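Local structure of Low molecular weight phosphotyrosine protein phosphatase 1 (Drosophila melanogaster, 7CUY) at residues V21-V24 / D25-K29; N91-E94 / L95-L98; T136-Q139 / Q140-A144. The protein probably removes phosphate from tyrosine-phosphorylated proteins and also hydrolyses small aryl and acyl phosphates. All coordinates share one frame; numbering follows the deposited sequence.

How the contacts relate
Each of the three contacts lies within one helix of the low molecular weight phosphatase fold, in which helices pack on a four-stranded parallel sheet. In chain order come contact 1 on helix 15-29, contact 2 on helix 89-98 and contact 3 on helix 132-153. Contacts 1 and 3 are neighbours, their centres 12 Å apart, and they meet directly where V22 CG2 lies 3.5 Å from Y138 CE1. Contact 2 is about 25 Å, centre to centre, from contact 1, on the opposite side of the chain's centre, and about 22 Å from contact 3. N91 and A137 bring contacts 2 and 3 close to R15, an active-site residue by similarity.

Contact 1: residues V21-V24 / D25-K29; sequences VVMV and DTLEK
Residues V21-V24 run without a break into D25-K29 as the last turns of helix 15-29, where D25 N bonds to V21 O and L27 N to M23 O, the latter at 2.8 Å and nearly straight (168°). This is regular alpha-helix, the connecting helix of the beta-alpha-beta unit formed with strands 3-9 and 35-41. One carbonyl does double work: V22 O accepts T26 N at 2.7 Å and also the T26 hydroxyl, OG1, at 2.8 Å. The hydroxyl comes from above the carbonyl plane, 42° out of it. With chi1 at -69°, T26 OG1 stands beside its own backbone N and is turned back along the helix to V22 O, so that this buried hydroxyl is satisfied within the helix itself. The other branch, CG2, is left to meet the methyl end of M23.

M23 begins by leading away from the following turn, but bends at chi2 and chi3 bring CE back to it. There CE lies 3.9 Å from L27 CG and equally far from T26 CG2, bridging two side chains of the next turn. L27 also rests on V37 and V35 of strand 35-41, while M23 reaches both V37 and C145 of helix 132-153; the apolar side of the helix is thus shared between sheet and helix. On a more exposed side, K29 reaches back one turn to the D25 carboxylate in a rather long salt bridge, NZ to OD2 at 3.6 Å.

Contact 2: residues N91-E94 / L95-L98; sequences NMSE and LRRL
E94 and R97 lie side by side on helix 89-98, their charged ends joined in a salt bridge three residues apart. From CB the E94 chain is led back toward R97 by two torsions: chi1 of -75° sets CG beside the backbone N, and a bend at chi2 brings the carboxylate round to the arginine. CD carries the two oxygens to the guanidinium, which they divide between them: OE2 takes NE at 2.7 Å and OE1 takes NH2 at 3.1 Å, both bonds fairly straight. The grip is side-on, one nitrogen to each oxygen. Both oxygens sit near the guanidinium plane, yet the nitrogens are well out of the carboxylate plane, because the two flat groups are turned 50° against each other. Two bonds of this kind limit how far either group can rotate.

The helix links strands 83-86 and 106-109 in a beta-alpha-beta unit. Its buried side carries L95, which packs on I8 of strand 3-9 and on F78, and N91, whose side chain touches C9, the nucleophile by similarity, while its OD1 accepts a bond from M87 N. The adjoining L98 sets CG over one face of the R97 guanidinium, 4.1 Å above the plane and offset toward the rim. The R96 guanidinium lies on the S93 side of the helix, with S93 O over one of its faces. Along the backbone, L95 N bonds to N91 O at 2.9 Å and L98 N to E94 O at 3.0 Å.

Contact 3: residues T136-Q139 / Q140-A144; sequences TAYQ and QCVVA
Helix 132-153, the long C-terminal helix of the phosphatase fold, brings Y138 and V142 together one turn apart. V142 CG2 sits over one face of the Y138 ring in a CH-pi contact, 3.8 Å from the centroid and 23° off the ring normal, displaced toward the CE2 and CZ edge. Y138 chi1 of 172° places CG beside the carbonyl carbon and swings the ring forward over V142. The same ring also stacks with that of H62. With an alanine here the ring is gone, and V142 CG2 would probably lose its aromatic cover and H62 its stacking partner.

On another side of the helix, T136 and Q140 run alongside each other. One water donates to Q140 OE1 at 2.7 Å and makes a weak hydrogen bond of 3.4 Å with T136 OG1. The amide nitrogen, Q140 NE2, bonds to the carbonyl oxygens of N119 and I121, so both ends of the amide are held. V142 N bonds to Y138 O at 2.9 Å. Around this stretch, Y138 also packs against T58 and L59 of helix 53-61, while C141 meets A19 and V142 meets V22 on helix 15-29.

Contact 1: residues V21-V24 / D25-K29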
loop_
_atom_site.group_PDB
_atom_site.type_symbol
_atom_site.label_atom_id
_atom_site.label_comp_id
_atom_site.label_asym_id
_atom_site.label_seq_id
_atom_site.Cartn_x
_atom_site.Cartn_y
_atom_site.Cartn_z
ATOM N N VAL A 21 4.517 2.113 4.811
ATOM C CA VAL A 21 5.449 2.109 5.936
ATOM C C VAL A 21 5.882 0.679 6.272
ATOM O O VAL A 21 7.060 0.417 6.587
ATOM C CB VAL A 21 4.816 2.819 7.147
ATOM C CG1 VAL A 21 5.636 2.550 8.391
ATOM C CG2 VAL A 21 4.724 4.318 6.904
ATOM N N VAL A 22 4.947 -0.272 6.211
ATOM C CA VAL A 22 5.301 -1.653 6.508
ATOM C C VAL A 22 6.270 -2.187 5.459
ATOM O O VAL A 22 7.215 -2.914 5.787
ATOM C CB VAL A 22 4.030 -2.519 6.626
ATOM C CG1 VAL A 22 4.372 -3.989 6.627
ATOM C CG2 VAL A 22 3.255 -2.167 7.892
ATOM N N MET A 23 6.079 -1.814 4.186
ATOM C CA MET A 23 6.979 -2.320 3.150
ATOM C C MET A 23 8.395 -1.797 3.367
ATOM O O MET A 23 9.370 -2.555 3.249
ATOM C CB MET A 23 6.461 -1.946 1.761
ATOM C CG MET A 23 7.229 -2.555 0.575
ATOM S SD MET A 23 6.830 -4.309 0.250
ATOM C CE MET A 23 8.224 -5.075 0.988
ATOM N N VAL A 24 8.528 -0.516 3.719
ATOM C CA VAL A 24 9.851 0.046 3.967
ATOM C C VAL A 24 10.500 -0.642 5.164
ATOM O O VAL A 24 11.669 -1.025 5.114
ATOM C CB VAL A 24 9.764 1.571 4.154
ATOM C CG1 VAL A 24 11.060 2.118 4.718
ATOM C CG2 VAL A 24 9.492 2.215 2.819
ATOM N N ASP A 25 9.734 -0.836 6.240
ATOM C CA ASP A 25 10.230 -1.571 7.397
ATOM C C ASP A 25 10.593 -3.002 7.033
ATOM O O ASP A 25 11.596 -3.546 7.515
ATOM C CB ASP A 25 9.175 -1.560 8.498
ATOM C CG ASP A 25 9.656 -2.229 9.772
ATOM O OD1 ASP A 25 10.818 -1.969 10.175
ATOM O OD2 ASP A 25 8.870 -3.009 10.364
ATOM N N THR A 26 9.794 -3.626 6.175
ATOM C CA THR A 26 10.072 -4.990 5.769
ATOM C C THR A 26 11.358 -5.068 4.957
ATOM O O THR A 26 12.191 -5.956 5.180
ATOM C CB THR A 26 8.877 -5.523 4.980
ATOM O OG1 THR A 26 7.770 -5.676 5.871
ATOM C CG2 THR A 26 9.192 -6.844 4.324
ATOM N N LEU A 27 11.547 -4.147 4.017
ATOM C CA LEU A 27 12.801 -4.111 3.274
ATOM C C LEU A 27 13.994 -3.861 4.192
ATOM O O LEU A 27 15.062 -4.448 3.989
ATOM C CB LEU A 27 12.748 -3.027 2.199
ATOM C CG LEU A 27 11.676 -3.256 1.132
ATOM C CD1 LEU A 27 11.327 -1.923 0.466
ATOM C CD2 LEU A 27 12.126 -4.310 0.110
ATOM N N GLU A 28 13.827 -3.012 5.211
ATOM C CA GLU A 28 14.949 -2.694 6.086
ATOM C C GLU A 28 15.395 -3.917 6.880
ATOM O O GLU A 28 16.593 -4.211 6.959
ATOM C CB GLU A 28 14.588 -1.527 7.009
ATOM C CG GLU A 28 15.799 -0.941 7.703
ATOM C CD GLU A 28 15.543 0.439 8.311
ATOM O OE1 GLU A 28 16.317 0.854 9.214
ATOM O OE2 GLU A 28 14.573 1.113 7.876
ATOM N N LYS A 29 14.446 -4.672 7.440
ATOM C CA LYS A 29 14.810 -5.875 8.185
ATOM C C LYS A 29 15.488 -6.915 7.302
ATOM O O LYS A 29 16.315 -7.696 7.786
ATOM C CB LYS A 29 13.574 -6.467 8.863
ATOM C CG LYS A 29 13.054 -5.561 9.963
ATOM C CD LYS A 29 11.928 -6.182 10.775
ATOM C CE LYS A 29 10.579 -6.045 10.098
ATOM N NZ LYS A 29 9.485 -6.457 11.027
#

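Contact 2: residues N91-E94 / L95-L98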
loop_
_atom_site.group_PDB
_atom_site.type_symbol
_atom_site.label_atom_id
_atom_site.label_comp_id
_atom_site.label_asym_id
_atom_site.label_seq_id
_atom_site.Cartn_x
_atom_site.Cartn_y
_atom_site.Cartn_z
ATOM N N ASN A 91 -10.227 -1.074 -5.805
ATOM C CA ASN A 91 -8.913 -0.562 -6.201
ATOM C C ASN A 91 -8.465 -1.145 -7.533
ATOM O O ASN A 91 -8.017 -0.415 -8.430
ATOM C CB ASN A 91 -7.860 -0.892 -5.143
ATOM C CG ASN A 91 -8.016 -0.079 -3.896
ATOM O OD1 ASN A 91 -7.385 -0.364 -2.878
ATOM N ND2 ASN A 91 -8.865 0.955 -3.959
ATOM N N MET A 92 -8.551 -2.476 -7.670
ATOM C CA MET A 92 -8.039 -3.116 -8.876
ATOM C C MET A 92 -8.772 -2.616 -10.118
ATOM O O MET A 92 -8.138 -2.319 -11.140
ATOM C CB MET A 92 -8.142 -4.645 -8.757
ATOM C CG MET A 92 -7.274 -5.254 -7.658
ATOM S SD MET A 92 -5.634 -4.490 -7.461
ATOM C CE MET A 92 -4.732 -4.937 -8.933
ATOM N N SER A 93 -10.103 -2.499 -10.044
ATOM C CA SER A 93 -10.876 -1.966 -11.172
ATOM C C SER A 93 -10.415 -0.562 -11.541
ATOM O O SER A 93 -10.187 -0.260 -12.719
ATOM C CB SER A 93 -12.371 -1.960 -10.837
ATOM O OG SER A 93 -12.840 -3.276 -10.546
ATOM N N GLU A 94 -10.248 0.307 -10.538
ATOM C CA GLU A 94 -9.806 1.675 -10.802
ATOM C C GLU A 94 -8.427 1.703 -11.454
ATOM O O GLU A 94 -8.204 2.450 -12.414
ATOM C CB GLU A 94 -9.814 2.484 -9.505
ATOM C CG GLU A 94 -11.206 2.886 -9.020
ATOM C CD GLU A 94 -11.843 3.990 -9.885
ATOM O OE1 GLU A 94 -11.986 5.144 -9.409
ATOM O OE2 GLU A 94 -12.207 3.704 -11.044
ATOM N N LEU A 95 -7.480 0.904 -10.947
ATOM C CA LEU A 95 -6.146 0.893 -11.542
ATOM C C LEU A 95 -6.186 0.410 -12.988
ATOM O O LEU A 95 -5.497 0.966 -13.860
ATOM C CB LEU A 95 -5.198 0.014 -10.710
ATOM C CG LEU A 95 -4.792 0.571 -9.346
ATOM C CD1 LEU A 95 -4.160 -0.485 -8.469
ATOM C CD2 LEU A 95 -3.858 1.745 -9.528
ATOM N N ARG A 96 -6.968 -0.646 -13.255
ATOM C CA ARG A 96 -7.115 -1.138 -14.620
ATOM C C ARG A 96 -7.590 -0.029 -15.550
ATOM O O ARG A 96 -7.052 0.143 -16.650
ATOM C CB ARG A 96 -8.093 -2.316 -14.666
ATOM C CG ARG A 96 -7.510 -3.686 -14.318
ATOM C CD ARG A 96 -8.449 -4.837 -14.765
ATOM N NE ARG A 96 -9.783 -4.686 -14.187
ATOM C CZ ARG A 96 -10.819 -4.188 -14.854
ATOM N NH1 ARG A 96 -10.661 -3.820 -16.126
ATOM N NH2 ARG A 96 -11.998 -4.052 -14.249
ATOM N N ARG A 97 -8.590 0.743 -15.130
ATOM C CA ARG A 97 -9.078 1.770 -16.045
ATOM C C ARG A 97 -8.076 2.909 -16.198
ATOM O O ARG A 97 -7.995 3.510 -17.272
ATOM C CB ARG A 97 -10.443 2.302 -15.597
ATOM C CG ARG A 97 -10.403 3.619 -14.870
ATOM C CD ARG A 97 -11.781 4.267 -14.692
ATOM N NE ARG A 97 -11.800 4.953 -13.400
ATOM C CZ ARG A 97 -11.305 6.172 -13.189
ATOM N NH1 ARG A 97 -10.775 6.857 -14.192
ATOM N NH2 ARG A 97 -11.339 6.713 -11.973
ATOM N N LEU A 98 -7.271 3.188 -15.167
ATOM C CA LEU A 98 -6.311 4.289 -15.240
ATOM C C LEU A 98 -5.041 3.957 -16.027
ATOM O O LEU A 98 -4.475 4.844 -16.672
ATOM C CB LEU A 98 -5.930 4.733 -13.833
ATOM C CG LEU A 98 -6.977 5.606 -13.142
ATOM C CD1 LEU A 98 -6.674 5.706 -11.645
ATOM C CD2 LEU A 98 -6.968 6.972 -13.791
#

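Contact 3: residues T136-Q139 / Q140-A144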
loop_
_atom_site.group_PDB
_atom_site.type_symbol
_atom_site.label_atom_id
_atom_site.label_comp_id
_atom_site.label_asym_id
_atom_site.label_seq_id
_atom_site.Cartn_x
_atom_site.Cartn_y
_atom_site.Cartn_z
ATOM N N THR A 136 -5.948 -4.570 11.776
ATOM C CA THR A 136 -5.987 -5.791 10.972
ATOM C C THR A 136 -5.357 -5.554 9.603
ATOM O O THR A 136 -4.640 -6.422 9.090
ATOM C CB THR A 136 -7.413 -6.367 10.853
ATOM O OG1 THR A 136 -7.993 -6.067 9.577
ATOM C CG2 THR A 136 -8.299 -5.846 11.931
ATOM N N ALA A 137 -5.570 -4.369 9.021
ATOM C CA ALA A 137 -4.833 -3.985 7.821
ATOM C C ALA A 137 -3.323 -4.065 8.050
ATOM O O ALA A 137 -2.571 -4.554 7.195
ATOM C CB ALA A 137 -5.235 -2.573 7.394
ATOM N N TYR A 138 -2.855 -3.561 9.192
ATOM C CA TYR A 138 -1.434 -3.650 9.503
ATOM C C TYR A 138 -0.973 -5.110 9.533
ATOM O O TYR A 138 0.020 -5.474 8.888
ATOM C CB TYR A 138 -1.139 -2.943 10.832
ATOM C CG TYR A 138 0.282 -3.164 11.301
ATOM C CD1 TYR A 138 1.289 -2.306 10.915
ATOM C CD2 TYR A 138 0.613 -4.251 12.113
ATOM C CE1 TYR A 138 2.591 -2.504 11.314
ATOM C CE2 TYR A 138 1.917 -4.461 12.518
ATOM C CZ TYR A 138 2.904 -3.583 12.116
ATOM O OH TYR A 138 4.215 -3.773 12.511
ATOM N N GLN A 139 -1.691 -5.967 10.266
ATOM C CA GLN A 139 -1.324 -7.379 10.313
ATOM C C GLN A 139 -1.268 -7.984 8.914
ATOM O O GLN A 139 -0.350 -8.749 8.594
ATOM C CB GLN A 139 -2.304 -8.158 11.196
ATOM C CG GLN A 139 -2.164 -7.873 12.684
ATOM C CD GLN A 139 -2.393 -9.108 13.566
ATOM O OE1 GLN A 139 -2.769 -10.197 13.089
ATOM N NE2 GLN A 139 -2.127 -8.949 14.861
ATOM N N GLN A 140 -2.239 -7.646 8.061
ATOM C CA GLN A 140 -2.255 -8.182 6.703
ATOM C C GLN A 140 -1.052 -7.700 5.904
ATOM O O GLN A 140 -0.387 -8.490 5.224
ATOM C CB GLN A 140 -3.554 -7.789 5.999
ATOM C CG GLN A 140 -4.785 -8.482 6.555
ATOM C CD GLN A 140 -6.079 -7.873 6.034
ATOM O OE1 GLN A 140 -6.437 -6.751 6.395
ATOM N NE2 GLN A 140 -6.792 -8.614 5.197
ATOM N N CYS A 141 -0.765 -6.401 5.969
ATOM C CA CYS A 141 0.378 -5.846 5.256
ATOM C C CYS A 141 1.694 -6.477 5.710
ATOM O O CYS A 141 2.603 -6.688 4.900
ATOM C CB CYS A 141 0.411 -4.331 5.459
ATOM S SG CYS A 141 -0.973 -3.485 4.646
ATOM N N VAL A 142 1.837 -6.741 7.005
ATOM C CA VAL A 142 3.063 -7.374 7.482
ATOM C C VAL A 142 3.277 -8.716 6.787
ATOM O O VAL A 142 4.380 -9.019 6.308
ATOM C CB VAL A 142 3.014 -7.516 9.012
ATOM C CG1 VAL A 142 4.137 -8.443 9.514
ATOM C CG2 VAL A 142 3.111 -6.145 9.658
ATOM N N VAL A 143 2.215 -9.516 6.669
ATOM C CA VAL A 143 2.335 -10.824 6.039
ATOM C C VAL A 143 2.486 -10.688 4.527
ATOM O O VAL A 143 3.352 -11.325 3.917
ATOM C CB VAL A 143 1.132 -11.707 6.414
ATOM C CG1 VAL A 143 1.144 -13.015 5.604
ATOM C CG2 VAL A 143 1.122 -11.991 7.940
ATOM N N ALA A 144 1.640 -9.871 3.897
ATOM C CA ALA A 144 1.679 -9.730 2.443
ATOM C C ALA A 144 3.008 -9.148 1.970
ATOM O O ALA A 144 3.600 -9.627 0.998
ATOM C CB ALA A 144 0.514 -8.847 1.971
HETATM O O HOH W 1 -8.945 -5.762 6.362
#